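Local coordinates for protein TetR family transcriptional regulator (Chloroflexus aurantiacus, PDB 3NRG) that probably binds DNA as a transcriptional regulator of the TetR family, through a predicted helix-turn-helix motif in its N-terminal region, at residues Leu23-Gln28 against Ile36-Glu41; Asn29-Val34 against Asp59-Leu64; His132-Tyr137 against Val163-Phe168. All blocks are in the same frame, centred on the assembly; numbering follows the deposited sequence.

Interactions 1 and 2 belong to one small helical unit, the N-terminal region that probably binds DNA, and their centres lie 9 Å apart. Their segments alternate along the chain, 23-28 running into 29-34 before 36-41, which lies in the predicted helix-turn-helix, and 59-64 follow, so the loop of interaction 2 joins the two helices of interaction 1. They also touch: Phe-26 packs on Leu-64, and the Arg-38 side chain reaches back weakly to the Ser-33 carbonyl. Interaction 3 lies in the C-terminal family region, its centre 30 Å from that of interaction 1 and 24 Å from that of interaction 2. Nearest atoms are about 17 and 13 Å away, so neither meets it directly.

Interaction 1. Residues Leu23-Gln28 against Ile36-Glu41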
ATOM      1  N   LEU A  23      13.028   4.882   4.680  1.00 30.74           N
ATOM      2  CA  LEU A  23      11.794   4.096   4.777  1.00 29.49           C
ATOM      3  C   LEU A  23      11.360   3.937   6.235  1.00 34.11           C
ATOM      4  O   LEU A  23      10.207   4.223   6.557  1.00 33.56           O
ATOM      5  CB  LEU A  23      11.949   2.715   4.100  1.00 28.89           C
ATOM      6  CG  LEU A  23      11.981   2.715   2.574  1.00 33.19           C
ATOM      7  CD1 LEU A  23      12.345   1.353   2.041  1.00 33.69           C
ATOM      8  CD2 LEU A  23      10.662   3.162   2.001  1.00 34.91           C
ATOM      9  N   ASP A  24      12.302   3.550   7.127  1.00 31.35           N
ATOM     10  CA  ASP A  24      12.029   3.397   8.558  1.00 31.77           C
ATOM     11  C   ASP A  24      11.525   4.700   9.183  1.00 37.22           C
ATOM     12  O   ASP A  24      10.494   4.689   9.846  1.00 37.37           O
ATOM     13  CB  ASP A  24      13.279   2.892   9.306  1.00 34.59           C
ATOM     14  CG  ASP A  24      13.518   1.398   9.199  1.00 44.79           C
ATOM     15  OD1 ASP A  24      12.523   0.636   9.186  1.00 43.93           O
ATOM     16  OD2 ASP A  24      14.697   0.982   9.242  1.00 52.42           O
ATOM     17  N   GLU A  25      12.224   5.829   8.922  1.00 34.18           N
ATOM     18  CA  GLU A  25      11.873   7.148   9.462  1.00 34.53           C
ATOM     19  C   GLU A  25      10.474   7.630   9.025  1.00 38.65           C
ATOM     20  O   GLU A  25       9.708   8.118   9.856  1.00 38.35           O
ATOM     21  CB  GLU A  25      12.958   8.188   9.094  1.00 36.35           C
ATOM     22  CG  GLU A  25      12.750   9.567   9.712  1.00 43.68           C
ATOM     23  CD  GLU A  25      12.957   9.678  11.214  1.00 55.54           C
ATOM     24  OE1 GLU A  25      13.557   8.754  11.810  1.00 52.66           O
ATOM     25  OE2 GLU A  25      12.559  10.721  11.787  1.00 35.64           O
ATOM     26  N   PHE A  26      10.151   7.508   7.730  1.00 35.67           N
ATOM     27  CA  PHE A  26       8.859   7.955   7.211  1.00 35.85           C
ATOM     28  C   PHE A  26       7.686   7.002   7.544  1.00 42.25           C
ATOM     29  O   PHE A  26       6.536   7.441   7.559  1.00 42.78           O
ATOM     30  CB  PHE A  26       8.931   8.256   5.706  1.00 36.91           C
ATOM     31  CG  PHE A  26       9.486   9.624   5.382  1.00 39.13           C
ATOM     32  CD1 PHE A  26      10.823   9.786   5.033  1.00 42.32           C
ATOM     33  CD2 PHE A  26       8.675  10.752   5.428  1.00 41.69           C
ATOM     34  CE1 PHE A  26      11.332  11.048   4.714  1.00 43.83           C
ATOM     35  CE2 PHE A  26       9.194  12.018   5.136  1.00 45.29           C
ATOM     36  CZ  PHE A  26      10.517  12.155   4.773  1.00 43.62           C
ATOM     37  N   ALA A  27       7.977   5.719   7.838  1.00 39.08           N
ATOM     38  CA  ALA A  27       6.934   4.756   8.201  1.00 38.67           C
ATOM     39  C   ALA A  27       6.655   4.761   9.713  1.00 43.58           C
ATOM     40  O   ALA A  27       5.503   4.584  10.126  1.00 43.02           O
ATOM     41  CB  ALA A  27       7.324   3.361   7.746  1.00 38.89           C
ATOM     42  N   GLN A  28       7.710   4.961  10.536  1.00 41.01           N
ATOM     43  CA  GLN A  28       7.598   4.962  12.002  1.00 41.77           C
ATOM     44  C   GLN A  28       7.124   6.311  12.567  1.00 47.83           C
ATOM     45  O   GLN A  28       6.720   6.374  13.733  1.00 48.66           O
ATOM     46  CB  GLN A  28       8.932   4.560  12.650  1.00 43.61           C
ATOM     47  CG  GLN A  28       9.328   3.103  12.412  1.00 56.36           C
ATOM     48  CD  GLN A  28      10.758   2.810  12.839  1.00 72.90           C
ATOM     49  OE1 GLN A  28      11.389   3.565  13.595  1.00 66.13           O
ATOM     50  NE2 GLN A  28      11.293   1.693  12.374  1.00 66.03           N
ATOM     51  N   ILE A  36      15.363  15.074  10.209  1.00 38.51           N
ATOM     52  CA  ILE A  36      16.460  15.027   9.229  1.00 37.66           C
ATOM     53  C   ILE A  36      17.785  14.612   9.905  1.00 41.20           C
ATOM     54  O   ILE A  36      18.553  13.842   9.329  1.00 40.52           O
ATOM     55  CB  ILE A  36      16.583  16.395   8.475  1.00 41.21           C
ATOM     56  CG1 ILE A  36      15.251  16.780   7.740  1.00 40.56           C
ATOM     57  CG2 ILE A  36      17.792  16.425   7.524  1.00 41.61           C
ATOM     58  CD1 ILE A  36      14.748  15.783   6.675  1.00 43.13           C
ATOM     59  N   ASN A  37      18.027  15.097  11.138  1.00 38.50           N
ATOM     60  CA  ASN A  37      19.232  14.755  11.903  1.00 38.89           C
ATOM     61  C   ASN A  37      19.246  13.285  12.323  1.00 41.70           C
ATOM     62  O   ASN A  37      20.318  12.676  12.374  1.00 41.32           O
ATOM     63  CB  ASN A  37      19.391  15.669  13.117  1.00 40.23           C
ATOM     64  CG  ASN A  37      19.786  17.087  12.767  1.00 60.55           C
ATOM     65  OD1 ASN A  37      20.471  17.352  11.764  1.00 57.35           O
ATOM     66  ND2 ASN A  37      19.435  18.017  13.629  1.00 52.45           N
ATOM     67  N   ARG A  38      18.051  12.701  12.600  1.00 37.10           N
ATOM     68  CA  ARG A  38      17.927  11.279  12.941  1.00 35.84           C
ATOM     69  C   ARG A  38      18.266  10.421  11.703  1.00 38.05           C
ATOM     70  O   ARG A  38      18.905   9.376  11.836  1.00 38.03           O
ATOM     71  CB  ARG A  38      16.511  10.961  13.485  1.00 34.55           C
ATOM     72  CG  ARG A  38      16.318   9.505  13.931  1.00 42.01           C
ATOM     73  CD  ARG A  38      15.194   9.332  14.948  1.00 52.11           C
ATOM     74  NE  ARG A  38      13.889   9.768  14.438  1.00 59.34           N
ATOM     75  CZ  ARG A  38      13.167  10.741  14.988  1.00 76.95           C
ATOM     76  NH1 ARG A  38      13.605  11.371  16.072  1.00 71.79           N
ATOM     77  NH2 ARG A  38      11.994  11.080  14.468  1.00 57.39           N
ATOM     78  N   ILE A  39      17.906  10.917  10.495  1.00 32.79           N
ATOM     79  CA  ILE A  39      18.218  10.253   9.231  1.00 31.21           C
ATOM     80  C   ILE A  39      19.730  10.185   9.024  1.00 37.56           C
ATOM     81  O   ILE A  39      20.263   9.096   8.834  1.00 36.64           O
ATOM     82  CB  ILE A  39      17.487  10.936   8.039  1.00 33.04           C
ATOM     83  CG1 ILE A  39      15.959  10.678   8.107  1.00 31.59           C
ATOM     84  CG2 ILE A  39      18.075  10.477   6.680  1.00 33.10           C
ATOM     85  CD1 ILE A  39      15.110  11.610   7.234  1.00 33.35           C
ATOM     86  N   THR A  40      20.427  11.347   9.122  1.00 36.98           N
ATOM     87  CA  THR A  40      21.882  11.423   8.930  1.00 37.87           C
ATOM     88  C   THR A  40      22.656  10.623   9.977  1.00 44.06           C
ATOM     89  O   THR A  40      23.677  10.017   9.649  1.00 44.74           O
ATOM     90  CB  THR A  40      22.354  12.882   8.814  1.00 46.75           C
ATOM     91  OG1 THR A  40      22.002  13.592   9.998  1.00 48.80           O
ATOM     92  CG2 THR A  40      21.785  13.589   7.585  1.00 42.97           C
ATOM     93  N   GLU A  41      22.148  10.589  11.229  1.00 41.92           N
ATOM     94  CA  GLU A  41      22.762   9.836  12.330  1.00 42.74           C
ATOM     95  C   GLU A  41      22.639   8.306  12.097  1.00 45.95           C
ATOM     96  O   GLU A  41      23.633   7.590  12.215  1.00 46.21           O
ATOM     97  CB  GLU A  41      22.127  10.240  13.678  1.00 44.81           C
ATOM     98  CG  GLU A  41      22.914   9.777  14.894  1.00 58.63           C
ATOM     99  CD  GLU A  41      22.410  10.277  16.237  1.00 86.17           C
ATOM    100  OE1 GLU A  41      21.313  10.881  16.281  1.00 85.12           O
ATOM    101  OE2 GLU A  41      23.104  10.037  17.250  1.00 83.62           O
TER
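Glu-25 meets Arg-38 through its carboxylate and Ile-39 through its methylenes. The acid and the arginine cross at about a right angle, with carboxylate and guanidinium planes 37° apart. The better bond runs from Arg-38 NE to Glu-25 OE1, 2.8 Å long, entering the syn lone pair of OE1 and lying near the guanidinium plane with an N-H...O angle of 154°. Its companion, Arg-38 NH2 to Glu-25 OE2, is equally short at 2.8 Å but bent to 123° and therefore weak. Nearer the backbone than the carboxylate, Glu-25 CG rests on Ile-39 CG1 at 3.8 Å. The bend at chi2 lets one chain serve both purposes, turning the carboxylate off the line of the apolar stem. Replacing the acid by an alanine is likely to leave the Arg-38 guanidinium without this charge partner and to open a gap beside Ile-39. Glu-25 OE2 also accepts from the backbone N of Ser-35, which ties it to the approach of helix 36-43. That helix begins the predicted helix-turn-helix, and the contact fastens it to helix 12-28, whose Phe-26 packs in turn on helices 57-78 and 106-114.

Interaction 2. Residues Asn29-Val34 against Asp59-Leu64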
ATOM      1  N   ASN A  29       7.197   7.393  11.761  1.00 44.71           N
ATOM      2  CA  ASN A  29       6.834   8.736  12.225  1.00 45.59           C
ATOM      3  C   ASN A  29       5.925   9.473  11.242  1.00 50.69           C
ATOM      4  O   ASN A  29       5.980   9.221  10.033  1.00 50.03           O
ATOM      5  CB  ASN A  29       8.103   9.580  12.477  1.00 44.71           C
ATOM      6  CG  ASN A  29       9.049   8.991  13.483  1.00 59.40           C
ATOM      7  OD1 ASN A  29       8.882   9.150  14.695  1.00 61.86           O
ATOM      8  ND2 ASN A  29      10.086   8.326  13.002  1.00 42.96           N
ATOM      9  N   ASP A  30       5.111  10.420  11.767  1.00 48.75           N
ATOM     10  CA  ASP A  30       4.246  11.290  10.960  0.50 48.72           C
ATOM     11  C   ASP A  30       5.127  12.287  10.204  1.00 52.57           C
ATOM     12  O   ASP A  30       6.208  12.627  10.689  1.00 53.02           O
ATOM     13  CB  ASP A  30       3.243  12.042  11.875  0.50 51.94           C
ATOM     14  CG  ASP A  30       2.458  13.153  11.187  0.50 63.07           C
ATOM     15  OD1 ASP A  30       1.676  12.844  10.268  0.50 63.04           O
ATOM     16  OD2 ASP A  30       2.634  14.329  11.572  0.50 69.22           O
ATOM     17  N   TYR A  31       4.676  12.759   9.020  1.00 48.03           N
ATOM     18  CA  TYR A  31       5.442  13.716   8.201  1.00 47.71           C
ATOM     19  C   TYR A  31       6.063  14.882   9.012  1.00 54.16           C
ATOM     20  O   TYR A  31       7.243  15.189   8.833  1.00 54.17           O
ATOM     21  CB  TYR A  31       4.594  14.248   7.023  1.00 47.90           C
ATOM     22  CG  TYR A  31       5.379  15.131   6.079  1.00 48.92           C
ATOM     23  CD1 TYR A  31       6.124  14.585   5.038  1.00 49.87           C
ATOM     24  CD2 TYR A  31       5.423  16.512   6.260  1.00 50.55           C
ATOM     25  CE1 TYR A  31       6.893  15.390   4.201  1.00 50.69           C
ATOM     26  CE2 TYR A  31       6.185  17.325   5.426  1.00 51.87           C
ATOM     27  CZ  TYR A  31       6.930  16.759   4.406  1.00 57.87           C
ATOM     28  OH  TYR A  31       7.664  17.562   3.573  1.00 59.32           O
ATOM     29  N   ASP A  32       5.265  15.525   9.894  1.00 52.46           N
ATOM     30  CA  ASP A  32       5.721  16.656  10.712  1.00 53.71           C
ATOM     31  C   ASP A  32       6.701  16.229  11.822  1.00 57.39           C
ATOM     32  O   ASP A  32       7.481  17.055  12.300  1.00 58.34           O
ATOM     33  CB  ASP A  32       4.522  17.410  11.309  1.00 56.55           C
ATOM     34  N   SER A  33       6.664  14.939  12.223  1.00 52.25           N
ATOM     35  CA  SER A  33       7.535  14.399  13.277  1.00 51.69           C
ATOM     36  C   SER A  33       8.846  13.777  12.709  1.00 52.06           C
ATOM     37  O   SER A  33       9.689  13.309  13.484  1.00 52.65           O
ATOM     38  CB  SER A  33       6.775  13.374  14.118  1.00 55.50           C
ATOM     39  OG  SER A  33       7.547  12.922  15.219  1.00 66.97           O
ATOM     40  N   VAL A  34       9.019  13.799  11.363  1.00 44.37           N
ATOM     41  CA  VAL A  34      10.216  13.267  10.698  1.00 42.35           C
ATOM     42  C   VAL A  34      11.436  14.153  11.004  1.00 45.64           C
ATOM     43  O   VAL A  34      11.373  15.376  10.827  1.00 45.65           O
ATOM     44  CB  VAL A  34       9.990  13.076   9.167  1.00 44.99           C
ATOM     45  CG1 VAL A  34      11.304  12.806   8.433  1.00 44.38           C
ATOM     46  CG2 VAL A  34       8.979  11.957   8.898  1.00 43.54           C
ATOM     47  N   ASP A  59      10.495  16.764  -1.271  1.00 40.07           N
ATOM     48  CA  ASP A  59      11.045  16.012  -2.406  1.00 39.45           C
ATOM     49  C   ASP A  59      11.374  14.575  -2.026  1.00 42.06           C
ATOM     50  O   ASP A  59      11.145  13.657  -2.826  1.00 41.36           O
ATOM     51  CB  ASP A  59      12.285  16.716  -2.984  1.00 42.52           C
ATOM     52  CG  ASP A  59      11.986  18.012  -3.725  1.00 53.72           C
ATOM     53  OD1 ASP A  59      10.799  18.425  -3.753  1.00 53.83           O
ATOM     54  OD2 ASP A  59      12.933  18.608  -4.283  1.00 60.71           O
ATOM     55  N   CYS A  60      11.874  14.369  -0.786  1.00 37.59           N
ATOM     56  CA  CYS A  60      12.198  13.036  -0.272  1.00 36.10           C
ATOM     57  C   CYS A  60      10.928  12.198  -0.083  1.00 38.74           C
ATOM     58  O   CYS A  60      10.903  11.033  -0.470  1.00 37.40           O
ATOM     59  CB  CYS A  60      13.003  13.137   1.020  1.00 36.49           C
ATOM     60  SG  CYS A  60      13.642  11.556   1.618  1.00 39.57           S
ATOM     61  N   TYR A  61       9.862  12.811   0.469  1.00 35.77           N
ATOM     62  CA  TYR A  61       8.575  12.148   0.670  1.00 35.33           C
ATOM     63  C   TYR A  61       7.922  11.752  -0.663  1.00 39.23           C
ATOM     64  O   TYR A  61       7.371  10.655  -0.771  1.00 37.77           O
ATOM     65  CB  TYR A  61       7.629  13.035   1.491  1.00 37.17           C
ATOM     66  CG  TYR A  61       6.306  12.370   1.802  1.00 38.60           C
ATOM     67  CD1 TYR A  61       6.208  11.401   2.796  1.00 39.91           C
ATOM     68  CD2 TYR A  61       5.151  12.708   1.101  1.00 39.90           C
ATOM     69  CE1 TYR A  61       4.996  10.775   3.077  1.00 41.16           C
ATOM     70  CE2 TYR A  61       3.931  12.095   1.379  1.00 40.58           C
ATOM     71  CZ  TYR A  61       3.859  11.123   2.367  1.00 48.68           C
ATOM     72  OH  TYR A  61       2.665  10.506   2.651  1.00 47.05           O
ATOM     73  N   LEU A  62       7.985  12.646  -1.671  1.00 37.34           N
ATOM     74  CA  LEU A  62       7.442  12.387  -3.009  1.00 37.83           C
ATOM     75  C   LEU A  62       8.149  11.210  -3.669  1.00 42.74           C
ATOM     76  O   LEU A  62       7.497  10.392  -4.323  1.00 42.65           O
ATOM     77  CB  LEU A  62       7.569  13.637  -3.897  1.00 39.29           C
ATOM     78  CG  LEU A  62       6.305  14.480  -4.065  1.00 45.32           C
ATOM     79  CD1 LEU A  62       5.983  15.262  -2.794  1.00 46.07           C
ATOM     80  CD2 LEU A  62       6.453  15.443  -5.222  1.00 49.77           C
ATOM     81  N   TYR A  63       9.489  11.121  -3.499  1.00 39.27           N
ATOM     82  CA  TYR A  63      10.299  10.024  -4.039  1.00 38.41           C
ATOM     83  C   TYR A  63       9.861   8.676  -3.432  1.00 41.62           C
ATOM     84  O   TYR A  63       9.719   7.692  -4.158  1.00 41.82           O
ATOM     85  CB  TYR A  63      11.801  10.291  -3.779  1.00 39.59           C
ATOM     86  CG  TYR A  63      12.703   9.102  -4.047  1.00 40.51           C
ATOM     87  CD1 TYR A  63      13.042   8.738  -5.348  1.00 42.79           C
ATOM     88  CD2 TYR A  63      13.264   8.377  -3.001  1.00 40.87           C
ATOM     89  CE1 TYR A  63      13.879   7.651  -5.603  1.00 43.44           C
ATOM     90  CE2 TYR A  63      14.101   7.285  -3.242  1.00 41.87           C
ATOM     91  CZ  TYR A  63      14.412   6.931  -4.546  1.00 49.45           C
ATOM     92  OH  TYR A  63      15.246   5.868  -4.791  1.00 51.43           O
ATOM     93  N   LEU A  64       9.619   8.652  -2.111  1.00 36.54           N
ATOM     94  CA  LEU A  64       9.193   7.450  -1.403  1.00 35.05           C
ATOM     95  C   LEU A  64       7.767   7.023  -1.798  1.00 40.09           C
ATOM     96  O   LEU A  64       7.497   5.822  -1.906  1.00 39.95           O
ATOM     97  CB  LEU A  64       9.297   7.653   0.117  1.00 34.46           C
ATOM     98  CG  LEU A  64      10.705   7.914   0.672  1.00 37.97           C
ATOM     99  CD1 LEU A  64      10.639   8.321   2.090  1.00 37.66           C
ATOM    100  CD2 LEU A  64      11.604   6.694   0.521  1.00 38.54           C
TER
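Tyr-31, in the loop between helices 12-28 and 36-43, and Tyr-61, on helix 57-78, have the nearest CA atoms of the two segments, 8.3 Å apart, a spacing bridged by side chains. Both side chains leave the backbone toward the other segment. The rings meet as a T-shaped (edge-to-face) pair: the centroids are 5.4 Å apart and the planes stand at 80°, with the Tyr-31 edge directed at the Tyr-61 face. It is the CD1-CE1 side of the Tyr-31 ring that does the touching. Tyr-31 CD1 lies over the inner part of the face, 3.9 Å from Tyr-61 CG, whereas CE1 slips off toward the stem and reaches Tyr-61 CB at 3.7 Å. In Tyr-61 the ring extends away from the backbone N (chi1 -177°), which carries it out from the helix toward the loop, while chi2 (77°) sets the turn of its face.

In the TetR fold the pair ties the link before helix 36-43, inside the region that probably binds DNA, to helix 57-78, which follows the predicted helix-turn-helix. The loop itself turns back through a 2.8 Å backbone bond from Ser-33 N to Asp-30 O.

Lys-57, one turn earlier on helix 57-78 than Tyr-61, gives Tyr-31 a second tie: its NZ donates to the Tyr-31 carbonyl oxygen and also makes a cation-pi contact with that residue's ring. Tyr-61 packs on Ala-115 and Val-120, and Tyr-31 on Pro-121, all in the loop after helix 106-114.

Interaction 3. Residues His132-Tyr137 against Val163-Phe168; sequences HGSFAY and VLNVVF
The Phe-135 ring presents its edge to Asn-165, whose CB sits near the ring plane, so neither ring face is used in this contact; the Phe-135 side chain also touches Asp-158, Ala-161 and Phe-162 of helix 157-179. The other flat group is the Asn-165 amide. Its OD1 receives Ser-134 OG at 2.7 Å, with a C=O...O angle of 159° and the donor tilted 17° from the carbonyl plane. The amide carbon, CG, lies 4.2 Å from Phe-135 CB, so the amide meets the stem of the phenylalanine as well as the hydroxyl beside it. Asn-165 extends its CG away from the backbone N, carrying the amide toward helix 124-147.

The contact joins helices 124-147 and 157-179 within the all-helical C-terminal region of the TetR family. They approach closely at this point: the CA atoms of Phe-135 and Asn-165 are 5.5 Å apart, and Phe-135 N is 3.6 Å from Asn-165 OD1, a proximity rather than a bond.

Ser-134 places OG between its backbone N and carbonyl carbon (chi1 49°), aimed at the amide. The kink in helix 124-147 falls here too, where the backbone N atoms of Ser-134 and Phe-135 lack bonds to the preceding turn. Along the same pair of helices, Asn-165 and Leu-164 touch Phe-138, while Leu-164 and Phe-168 pack against Leu-91 of helix 87-104.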
ATOM      1  N   HIS A 132      -8.403   8.524  -3.767  1.00 36.08           N
ATOM      2  CA  HIS A 132      -9.648   8.251  -4.514  1.00 36.11           C
ATOM      3  C   HIS A 132      -9.503   7.238  -5.675  1.00 39.85           C
ATOM      4  O   HIS A 132     -10.499   6.900  -6.320  1.00 38.93           O
ATOM      5  CB  HIS A 132     -10.282   9.565  -5.015  1.00 37.97           C
ATOM      6  CG  HIS A 132     -10.647  10.508  -3.913  1.00 41.84           C
ATOM      7  ND1 HIS A 132      -9.834  11.579  -3.581  1.00 44.32           N
ATOM      8  CD2 HIS A 132     -11.696  10.478  -3.064  1.00 43.44           C
ATOM      9  CE1 HIS A 132     -10.430  12.180  -2.567  1.00 43.93           C
ATOM     10  NE2 HIS A 132     -11.550  11.547  -2.215  1.00 43.93           N
ATOM     11  N   GLY A 133      -8.274   6.767  -5.918  1.00 36.23           N
ATOM     12  CA  GLY A 133      -7.970   5.843  -7.009  1.00 35.57           C
ATOM     13  C   GLY A 133      -8.653   4.497  -6.897  1.00 37.42           C
ATOM     14  O   GLY A 133      -9.358   4.085  -7.824  1.00 37.62           O
ATOM     15  N   SER A 134      -8.441   3.789  -5.760  1.00 31.19           N
ATOM     16  CA  SER A 134      -9.029   2.460  -5.531  1.00 29.52           C
ATOM     17  C   SER A 134     -10.571   2.486  -5.460  1.00 30.64           C
ATOM     18  O   SER A 134     -11.219   1.634  -6.066  1.00 30.30           O
ATOM     19  CB  SER A 134      -8.430   1.801  -4.289  1.00 32.47           C
ATOM     20  OG  SER A 134      -8.435   2.674  -3.172  1.00 43.30           O
ATOM     21  N   PHE A 135     -11.150   3.503  -4.781  1.00 25.31           N
ATOM     22  CA  PHE A 135     -12.609   3.679  -4.686  1.00 24.40           C
ATOM     23  C   PHE A 135     -13.240   3.785  -6.087  1.00 28.80           C
ATOM     24  O   PHE A 135     -14.262   3.141  -6.353  1.00 28.64           O
ATOM     25  CB  PHE A 135     -12.958   4.933  -3.845  1.00 26.08           C
ATOM     26  CG  PHE A 135     -14.438   5.263  -3.792  1.00 27.50           C
ATOM     27  CD1 PHE A 135     -15.024   6.071  -4.764  1.00 30.91           C
ATOM     28  CD2 PHE A 135     -15.241   4.775  -2.769  1.00 28.41           C
ATOM     29  CE1 PHE A 135     -16.393   6.350  -4.731  1.00 31.90           C
ATOM     30  CE2 PHE A 135     -16.606   5.070  -2.729  1.00 31.55           C
ATOM     31  CZ  PHE A 135     -17.174   5.850  -3.715  1.00 30.48           C
ATOM     32  N   ALA A 136     -12.627   4.603  -6.975  1.00 24.94           N
ATOM     33  CA  ALA A 136     -13.098   4.807  -8.346  1.00 25.49           C
ATOM     34  C   ALA A 136     -13.083   3.504  -9.149  1.00 30.17           C
ATOM     35  O   ALA A 136     -13.997   3.270  -9.951  1.00 31.38           O
ATOM     36  CB  ALA A 136     -12.253   5.864  -9.041  1.00 26.85           C
ATOM     37  N   TYR A 137     -12.064   2.642  -8.917  1.00 25.55           N
ATOM     38  CA  TYR A 137     -11.956   1.347  -9.602  1.00 25.48           C
ATOM     39  C   TYR A 137     -13.061   0.378  -9.146  1.00 28.76           C
ATOM     40  O   TYR A 137     -13.699  -0.259  -9.987  1.00 29.42           O
ATOM     41  CB  TYR A 137     -10.555   0.733  -9.401  1.00 26.06           C
ATOM     42  CG  TYR A 137     -10.348  -0.577 -10.139  1.00 27.43           C
ATOM     43  CD1 TYR A 137     -10.293  -0.617 -11.531  1.00 29.42           C
ATOM     44  CD2 TYR A 137     -10.147  -1.768  -9.443  1.00 27.70           C
ATOM     45  CE1 TYR A 137     -10.101  -1.818 -12.214  1.00 29.10           C
ATOM     46  CE2 TYR A 137      -9.934  -2.973 -10.115  1.00 28.96           C
ATOM     47  CZ  TYR A 137      -9.926  -2.995 -11.503  1.00 34.69           C
ATOM     48  OH  TYR A 137      -9.715  -4.175 -12.168  1.00 32.93           O
ATOM     49  N   VAL A 163     -17.763   0.276   0.842  1.00 21.38           N
ATOM     50  CA  VAL A 163     -17.600  -0.954   1.637  1.00 20.11           C
ATOM     51  C   VAL A 163     -16.377  -1.757   1.166  1.00 24.04           C
ATOM     52  O   VAL A 163     -15.584  -2.195   1.993  1.00 23.22           O
ATOM     53  CB  VAL A 163     -18.907  -1.818   1.647  1.00 22.98           C
ATOM     54  CG1 VAL A 163     -18.704  -3.125   2.410  1.00 22.05           C
ATOM     55  CG2 VAL A 163     -20.077  -1.033   2.232  1.00 23.01           C
ATOM     56  N   LEU A 164     -16.209  -1.917  -0.160  1.00 22.37           N
ATOM     57  CA  LEU A 164     -15.059  -2.636  -0.726  1.00 22.29           C
ATOM     58  C   LEU A 164     -13.742  -1.911  -0.406  1.00 27.87           C
ATOM     59  O   LEU A 164     -12.792  -2.541   0.066  1.00 27.54           O
ATOM     60  CB  LEU A 164     -15.214  -2.807  -2.247  1.00 22.69           C
ATOM     61  CG  LEU A 164     -16.330  -3.758  -2.722  1.00 27.43           C
ATOM     62  CD1 LEU A 164     -16.651  -3.525  -4.178  1.00 28.29           C
ATOM     63  CD2 LEU A 164     -15.952  -5.207  -2.503  1.00 29.05           C
ATOM     64  N   ASN A 165     -13.710  -0.575  -0.604  1.00 25.42           N
ATOM     65  CA  ASN A 165     -12.518   0.240  -0.351  1.00 24.80           C
ATOM     66  C   ASN A 165     -12.042   0.179   1.105  1.00 28.29           C
ATOM     67  O   ASN A 165     -10.851  -0.005   1.333  1.00 29.16           O
ATOM     68  CB  ASN A 165     -12.735   1.689  -0.799  1.00 24.93           C
ATOM     69  CG  ASN A 165     -11.483   2.535  -0.733  1.00 41.38           C
ATOM     70  OD1 ASN A 165     -10.485   2.278  -1.423  1.00 34.79           O
ATOM     71  ND2 ASN A 165     -11.515   3.570   0.089  1.00 27.68           N
ATOM     72  N   VAL A 166     -12.961   0.312   2.089  1.00 23.86           N
ATOM     73  CA  VAL A 166     -12.577   0.268   3.516  1.00 23.30           C
ATOM     74  C   VAL A 166     -12.077  -1.109   3.951  1.00 26.77           C
ATOM     75  O   VAL A 166     -11.144  -1.196   4.742  1.00 26.42           O
ATOM     76  CB  VAL A 166     -13.652   0.850   4.483  1.00 27.72           C
ATOM     77  CG1 VAL A 166     -13.894   2.331   4.205  1.00 28.04           C
ATOM     78  CG2 VAL A 166     -14.963   0.056   4.423  1.00 27.43           C
ATOM     79  N   VAL A 167     -12.662  -2.179   3.400  1.00 24.08           N
ATOM     80  CA  VAL A 167     -12.250  -3.551   3.707  1.00 23.64           C
ATOM     81  C   VAL A 167     -10.851  -3.812   3.146  1.00 29.48           C
ATOM     82  O   VAL A 167      -9.953  -4.208   3.896  1.00 30.48           O
ATOM     83  CB  VAL A 167     -13.291  -4.586   3.192  1.00 26.71           C
ATOM     84  CG1 VAL A 167     -12.714  -5.993   3.198  1.00 26.33           C
ATOM     85  CG2 VAL A 167     -14.578  -4.525   4.011  1.00 26.35           C
ATOM     86  N   PHE A 168     -10.649  -3.526   1.839  1.00 26.19           N
ATOM     87  CA  PHE A 168      -9.358  -3.721   1.158  1.00 25.99           C
ATOM     88  C   PHE A 168      -8.217  -2.898   1.800  1.00 29.37           C
ATOM     89  O   PHE A 168      -7.075  -3.353   1.843  1.00 29.39           O
ATOM     90  CB  PHE A 168      -9.485  -3.387  -0.343  1.00 27.77           C
ATOM     91  CG  PHE A 168      -9.984  -4.522  -1.206  1.00 29.51           C
ATOM     92  CD1 PHE A 168     -11.273  -5.019  -1.054  1.00 32.80           C
ATOM     93  CD2 PHE A 168      -9.190  -5.049  -2.218  1.00 32.18           C
ATOM     94  CE1 PHE A 168     -11.738  -6.064  -1.858  1.00 34.15           C
ATOM     95  CE2 PHE A 168      -9.663  -6.079  -3.037  1.00 35.45           C
ATOM     96  CZ  PHE A 168     -10.928  -6.591  -2.842  1.00 33.65           C
TER